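Local coordinates for protein porin B (Pseudomonas putida, PDB 4GEY) that probably lets glucose and related sugars cross the outer membrane through the channel of its beta-barrel, at residues I95-R107 against Q115-Q127. The protein carries 2 engineered substitutions. Numbering follows the deposited sequence.
With BGC (beta-D-glucopyranose), chain B; DMU (decyl-beta-D-maltopyranoside), chain N; C8E ((hydroxyethyloxy)tri(ethyloxy)octane), chain I.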
loop_
_atom_site.group_PDB
_atom_site.type_symbol
_atom_site.label_atom_id
_atom_site.label_comp_id
_atom_site.label_asym_id
_atom_site.label_seq_id
_atom_site.Cartn_x
_atom_site.Cartn_y
_atom_site.Cartn_z
ATOM N N ILE A 95 8.030 14.615 4.214
ATOM C CA ILE A 95 9.119 13.865 4.814
ATOM C C ILE A 95 8.540 12.894 5.841
ATOM O O ILE A 95 7.635 13.244 6.586
ATOM C CB ILE A 95 10.125 14.816 5.471
ATOM C CG1 ILE A 95 10.742 15.722 4.406
ATOM C CG2 ILE A 95 11.214 14.044 6.154
ATOM C CD1 ILE A 95 11.959 16.477 4.876
ATOM N N THR A 96 9.033 11.662 5.867
ATOM C CA THR A 96 8.537 10.696 6.843
ATOM C C THR A 96 9.685 10.098 7.644
ATOM O O THR A 96 10.819 10.042 7.167
ATOM C CB THR A 96 7.695 9.551 6.188
ATOM O OG1 THR A 96 8.475 8.839 5.219
ATOM C CG2 THR A 96 6.463 10.103 5.502
ATOM N N GLU A 97 9.400 9.702 8.880
ATOM C CA GLU A 97 10.266 8.773 9.590
ATOM C C GLU A 97 9.393 7.704 10.223
ATOM O O GLU A 97 8.302 7.985 10.718
ATOM C CB GLU A 97 11.177 9.449 10.620
ATOM C CG GLU A 97 10.546 9.672 11.984
ATOM C CD GLU A 97 11.423 9.189 13.131
ATOM O OE1 GLU A 97 11.837 8.008 13.103
ATOM O OE2 GLU A 97 11.691 9.990 14.062
ATOM N N ARG A 98 9.876 6.470 10.159
ATOM C CA ARG A 98 9.162 5.318 10.668
ATOM C C ARG A 98 10.036 4.641 11.708
ATOM O O ARG A 98 11.250 4.701 11.618
ATOM C CB ARG A 98 8.911 4.344 9.521
ATOM C CG ARG A 98 7.932 4.834 8.474
ATOM C CD ARG A 98 7.829 3.823 7.364
ATOM N NE ARG A 98 6.561 3.896 6.658
ATOM C CZ ARG A 98 6.065 2.902 5.933
ATOM N NH1 ARG A 98 6.734 1.763 5.844
ATOM N NH2 ARG A 98 4.901 3.037 5.318
ATOM N N SER A 99 9.420 3.989 12.688
ATOM C CA SER A 99 10.159 3.298 13.744
ATOM C C SER A 99 9.447 2.025 14.132
ATOM O O SER A 99 8.222 1.940 14.034
ATOM C CB SER A 99 10.259 4.180 14.984
ATOM O OG SER A 99 11.529 4.782 15.065
ATOM N N GLY A 100 10.204 1.038 14.592
ATOM C CA GLY A 100 9.589 -0.119 15.203
ATOM C C GLY A 100 9.796 -1.449 14.520
ATOM O O GLY A 100 10.552 -1.564 13.556
ATOM N N ARG A 101 9.102 -2.459 15.038
ATOM C CA ARG A 101 9.257 -3.836 14.597
ATOM C C ARG A 101 7.924 -4.433 14.156
ATOM O O ARG A 101 6.858 -3.940 14.535
ATOM C CB ARG A 101 9.849 -4.676 15.731
ATOM C CG ARG A 101 11.300 -4.374 16.056
ATOM C CD ARG A 101 11.877 -5.440 16.967
ATOM N NE ARG A 101 11.285 -5.373 18.299
ATOM C CZ ARG A 101 11.609 -6.182 19.304
ATOM N NH1 ARG A 101 12.520 -7.133 19.136
ATOM N NH2 ARG A 101 11.016 -6.036 20.479
ATOM N N ASN A 102 7.998 -5.512 13.376
ATOM C CA ASN A 102 6.828 -6.128 12.754
ATOM C C ASN A 102 6.591 -7.548 13.241
ATOM O O ASN A 102 7.453 -8.412 13.073
ATOM C CB ASN A 102 7.005 -6.173 11.235
ATOM C CG ASN A 102 5.731 -6.585 10.509
ATOM O OD1 ASN A 102 4.808 -7.143 11.110
ATOM N ND2 ASN A 102 5.663 -6.281 9.211
ATOM N N LEU A 103 5.401 -7.791 13.793
ATOM C CA LEU A 103 4.974 -9.134 14.216
ATOM C C LEU A 103 5.099 -10.198 13.123
ATOM O O LEU A 103 5.512 -11.332 13.403
ATOM C CB LEU A 103 3.523 -9.108 14.688
ATOM C CG LEU A 103 3.205 -9.712 16.053
ATOM C CD1 LEU A 103 1.901 -10.503 15.995
ATOM C CD2 LEU A 103 4.350 -10.545 16.595
ATOM N N SER A 104 4.719 -9.828 11.899
ATOM C CA SER A 104 4.787 -10.724 10.753
ATOM C C SER A 104 6.166 -11.378 10.597
ATOM O O SER A 104 6.277 -12.572 10.298
ATOM C CB SER A 104 4.406 -9.991 9.458
ATOM O OG SER A 104 3.004 -9.865 9.322
ATOM N N ASN A 105 7.219 -10.602 10.809
ATOM C CA ASN A 105 8.552 -11.176 10.767
ATOM C C ASN A 105 8.890 -11.946 12.031
ATOM O O ASN A 105 9.394 -13.067 11.975
ATOM C CB ASN A 105 9.573 -10.077 10.538
ATOM C CG ASN A 105 9.393 -9.408 9.208
ATOM O OD1 ASN A 105 9.064 -10.062 8.213
ATOM N ND2 ASN A 105 9.584 -8.099 9.174
ATOM N N ASP A 106 8.582 -11.345 13.176
ATOM C CA ASP A 106 9.111 -11.815 14.443
ATOM C C ASP A 106 8.384 -13.017 15.025
ATOM O O ASP A 106 8.967 -13.744 15.816
ATOM C CB ASP A 106 9.191 -10.661 15.447
ATOM C CG ASP A 106 10.214 -9.614 15.046
ATOM O OD1 ASP A 106 11.140 -9.970 14.287
ATOM O OD2 ASP A 106 10.100 -8.442 15.481
ATOM N N ARG A 107 7.126 -13.241 14.636
ATOM C CA ARG A 107 6.374 -14.421 15.121
ATOM C C ARG A 107 5.616 -15.239 14.042
ATOM O O ARG A 107 5.650 -16.464 14.062
ATOM C CB ARG A 107 5.385 -14.033 16.228
ATOM C CG ARG A 107 6.008 -13.546 17.517
ATOM C CD ARG A 107 6.728 -14.648 18.312
ATOM N NE ARG A 107 8.063 -14.190 18.674
ATOM C CZ ARG A 107 8.478 -14.002 19.913
ATOM N NH1 ARG A 107 7.671 -14.271 20.924
ATOM N NH2 ARG A 107 9.708 -13.566 20.143
ATOM N N GLN A 115 5.636 -13.985 5.360
ATOM C CA GLN A 115 4.295 -13.595 4.964
ATOM C C GLN A 115 4.320 -12.585 3.823
ATOM O O GLN A 115 5.184 -11.718 3.780
ATOM C CB GLN A 115 3.552 -12.981 6.156
ATOM C CG GLN A 115 2.090 -12.782 5.878
ATOM C CD GLN A 115 1.393 -12.029 6.952
ATOM O OE1 GLN A 115 1.962 -11.787 8.020
ATOM N NE2 GLN A 115 0.145 -11.637 6.689
ATOM N N PHE A 116 3.380 -12.697 2.894
ATOM C CA PHE A 116 3.333 -11.751 1.796
ATOM C C PHE A 116 2.759 -10.441 2.294
ATOM O O PHE A 116 3.401 -9.400 2.198
ATOM C CB PHE A 116 2.557 -12.311 0.594
ATOM C CG PHE A 116 3.306 -13.358 -0.152
ATOM C CD1 PHE A 116 4.273 -13.005 -1.073
ATOM C CD2 PHE A 116 3.075 -14.704 0.094
ATOM C CE1 PHE A 116 4.999 -13.975 -1.757
ATOM C CE2 PHE A 116 3.785 -15.681 -0.587
ATOM C CZ PHE A 116 4.753 -15.316 -1.516
ATOM N N SER A 117 1.555 -10.505 2.847
ATOM C CA SER A 117 0.966 -9.369 3.533
ATOM C C SER A 117 1.668 -9.167 4.881
ATOM O O SER A 117 2.670 -9.820 5.180
ATOM C CB SER A 117 -0.541 -9.578 3.735
ATOM O OG SER A 117 -1.163 -8.407 4.247
ATOM N N SER A 118 1.137 -8.257 5.687
ATOM C CA SER A 118 1.792 -7.821 6.908
ATOM C C SER A 118 0.729 -7.333 7.870
ATOM O O SER A 118 -0.224 -6.652 7.467
ATOM C CB SER A 118 2.778 -6.689 6.607
ATOM O OG SER A 118 3.077 -5.956 7.781
ATOM N N VAL A 119 0.881 -7.674 9.143
ATOM C CA VAL A 119 -0.137 -7.337 10.132
ATOM C C VAL A 119 0.064 -5.939 10.689
ATOM O O VAL A 119 -0.692 -5.485 11.547
ATOM C CB VAL A 119 -0.172 -8.359 11.276
ATOM C CG1 VAL A 119 -0.463 -9.717 10.710
ATOM C CG2 VAL A 119 1.152 -8.372 12.032
ATOM N N GLN A 120 1.091 -5.258 10.194
ATOM C CA GLN A 120 1.326 -3.876 10.578
ATOM C C GLN A 120 1.735 -3.089 9.342
ATOM O O GLN A 120 2.930 -2.860 9.125
ATOM C CB GLN A 120 2.413 -3.782 11.653
ATOM C CG GLN A 120 1.997 -4.313 12.999
ATOM C CD GLN A 120 3.190 -4.671 13.895
ATOM O OE1 GLN A 120 3.648 -5.824 13.912
ATOM N NE2 GLN A 120 3.690 -3.685 14.645
ATOM N N GLU A 121 0.745 -2.670 8.547
ATOM C CA GLU A 121 1.004 -2.012 7.256
ATOM C C GLU A 121 2.006 -0.875 7.371
ATOM O O GLU A 121 2.743 -0.602 6.446
ATOM C CB GLU A 121 -0.288 -1.473 6.614
ATOM C CG GLU A 121 -1.007 -0.348 7.394
ATOM C CD GLU A 121 -0.467 1.050 7.098
ATOM O OE1 GLU A 121 -0.853 2.017 7.794
ATOM O OE2 GLU A 121 0.322 1.203 6.144
ATOM N N VAL A 122 2.040 -0.191 8.501
ATOM C CA VAL A 122 2.877 0.988 8.557
ATOM C C VAL A 122 4.383 0.653 8.618
ATOM O O VAL A 122 5.223 1.527 8.389
ATOM C CB VAL A 122 2.455 1.916 9.689
ATOM C CG1 VAL A 122 3.074 1.455 11.006
ATOM C CG2 VAL A 122 2.846 3.327 9.349
ATOM N N TRP A 123 4.716 -0.607 8.913
ATOM C CA TRP A 123 6.114 -1.031 8.973
ATOM C C TRP A 123 6.716 -1.300 7.587
ATOM O O TRP A 123 6.087 -1.937 6.735
ATOM C CB TRP A 123 6.272 -2.304 9.797
ATOM C CG TRP A 123 7.717 -2.746 9.904
ATOM C CD1 TRP A 123 8.604 -2.407 10.887
ATOM C CD2 TRP A 123 8.444 -3.596 9.000
ATOM N NE1 TRP A 123 9.826 -2.987 10.656
ATOM C CE2 TRP A 123 9.757 -3.722 9.504
ATOM C CE3 TRP A 123 8.115 -4.259 7.813
ATOM C CZ2 TRP A 123 10.738 -4.481 8.865
ATOM C CZ3 TRP A 123 9.101 -5.017 7.180
ATOM C CH2 TRP A 123 10.385 -5.123 7.707
ATOM N N GLY A 124 7.951 -0.859 7.375
ATOM C CA GLY A 124 8.672 -1.299 6.200
ATOM C C GLY A 124 9.460 -0.216 5.495
ATOM O O GLY A 124 9.276 0.970 5.762
ATOM N N ARG A 125 10.348 -0.654 4.605
ATOM C CA ARG A 125 11.167 0.216 3.773
ATOM C C ARG A 125 12.258 0.927 4.534
ATOM O O ARG A 125 12.688 2.002 4.124
ATOM C CB ARG A 125 10.331 1.232 2.972
ATOM C CG ARG A 125 9.221 0.612 2.126
ATOM C CD ARG A 125 9.736 -0.498 1.227
ATOM N NE ARG A 125 8.864 -0.679 0.076
ATOM C CZ ARG A 125 9.111 -1.514 -0.927
ATOM N NH1 ARG A 125 10.210 -2.257 -0.916
ATOM N NH2 ARG A 125 8.254 -1.606 -1.941
ATOM N N GLY A 126 12.698 0.342 5.648
ATOM C CA GLY A 126 13.943 0.774 6.252
ATOM C C GLY A 126 13.898 1.422 7.620
ATOM O O GLY A 126 14.953 1.609 8.226
ATOM N N GLN A 127 12.704 1.769 8.104
ATOM C CA GLN A 127 12.548 2.375 9.438
ATOM C C GLN A 127 13.453 3.595 9.680
ATOM O O GLN A 127 14.026 3.743 10.751
ATOM C CB GLN A 127 12.757 1.333 10.556
ATOM C CG GLN A 127 11.925 0.050 10.411
ATOM C CD GLN A 127 10.452 0.326 10.161
ATOM O OE1 GLN A 127 10.017 0.453 8.998
ATOM N NE2 GLN A 127 9.668 0.440 11.250
HETATM C C2 BGC B . 4.792 -0.318 4.246
HETATM C C3 BGC B . 3.630 0.286 3.753
HETATM C C4 BGC B . 3.835 0.880 2.433
HETATM C C5 BGC B . 4.397 -0.129 1.385
HETATM C C6 BGC B . 4.823 0.426 0.222
HETATM C C1 BGC B . 5.257 -1.383 3.396
HETATM O O1 BGC B . 6.408 -1.911 3.951
HETATM O O2 BGC B . 4.515 -0.849 5.583
HETATM O O3 BGC B . 3.186 1.300 4.718
HETATM O O4 BGC B . 2.627 1.440 2.003
HETATM O O5 BGC B . 5.546 -0.858 2.075
HETATM O O6 BGC B . 6.060 1.054 0.170
HETATM C C1 DMU N . 8.077 -3.138 23.371
HETATM C C2 DMU N . 9.265 -3.956 23.404
HETATM C C3 DMU N . 9.140 -5.314 23.984
HETATM C C4 DMU N . 7.827 -6.060 23.631
HETATM O O5 DMU N . 6.656 -5.070 23.491
HETATM C C6 DMU N . 6.906 -3.805 22.851
HETATM O O7 DMU N . 10.254 -6.144 23.568
HETATM O O16 DMU N . 5.744 -3.000 23.055
HETATM C C18 DMU N . 4.744 -2.897 22.058
HETATM C C19 DMU N . 3.437 -2.198 22.496
HETATM C C22 DMU N . 3.535 -0.706 22.940
HETATM C C25 DMU N . 2.216 0.039 23.120
HETATM C C28 DMU N . 1.775 1.054 22.083
HETATM C C31 DMU N . 0.347 1.563 22.141
HETATM O O49 DMU N . 8.314 -1.924 22.545
HETATM O O55 DMU N . 10.354 -3.213 24.058
HETATM C C57 DMU N . 7.483 -6.952 24.589
HETATM O O61 DMU N . 6.310 -7.673 24.408
HETATM C C5 DMU N . 12.115 -7.527 23.877
HETATM C C7 DMU N . 11.594 -8.688 23.226
HETATM C C8 DMU N . 10.931 -9.665 24.128
HETATM C C9 DMU N . 10.148 -9.084 25.368
HETATM O O1 DMU N . 10.319 -7.546 25.502
HETATM C C10 DMU N . 11.077 -6.742 24.540
HETATM O O2 DMU N . 10.080 -10.504 23.390
HETATM O O3 DMU N . 12.862 -6.677 22.929
HETATM O O4 DMU N . 12.709 -9.320 22.538
HETATM C C11 DMU N . 10.515 -9.676 26.495
HETATM O O6 DMU N . 10.281 -11.033 26.608
HETATM C C2 C8E I . 10.214 7.735 17.267
HETATM C C3 C8E I . 9.521 6.479 17.792
HETATM C C4 C8E I . 9.745 6.272 19.292
HETATM C C5 C8E I . 8.432 5.939 20.001
HETATM C C6 C8E I . 7.779 7.185 20.596
HETATM C C7 C8E I . 6.307 7.306 20.198
HETATM C C8 C8E I . 5.677 8.586 20.749
HETATM O O9 C8E I . 4.679 9.111 19.890
HETATM C C10 C8E I . 3.343 8.908 20.327
HETATM C C11 C8E I . 2.381 9.802 19.528
HETATM O O12 C8E I . 1.012 9.518 19.793
HETATM C C13 C8E I . 0.120 10.533 19.352
HETATM C C14 C8E I . -1.222 10.483 20.088
#
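The glucose pocket of this outer-membrane beta-barrel porin is built partly where R98, on strand 89-100, meets the loop segment 115-127 folded back inside, whose residues 121-125 lie by the sugar. R98 runs extended from CG to NE, long enough to reach the sugar: NH1 donates to G124 O (2.7 Å) from above the carbonyl plane, and NH2 to O3 of the glucose, while V122 O lies over one guanidinium face. Q71 takes NE, fixing the group's rotation. G124 suits its place because at its backbone angles a CB would jam against W123 O.

W123 is sandwiched between N102 and Q127. Its indole, turned anti to the backbone N (chi1 -179°), lies across N102, whose CB makes a CH-pi contact 3.8 Å from the centroid of the five-membered ring; Q127 OE1 lies over the opposite face, and NE1 bonds weakly to G100 O. Replacing the indole with an alanine's methyl is likely to leave N102 CB without its aromatic partner and G100 O without this weak donor.

N102 OD1 caps helix 103-108 by accepting from S104 N; ND2 separately ties it to S118 OG (3.0 Å). Q120 OE1 takes the nearly straight bond from L103 N (2.6 Å, 171°). S104 OG accepts from V119 N (3.1 Å) and donates to Q115 OE1.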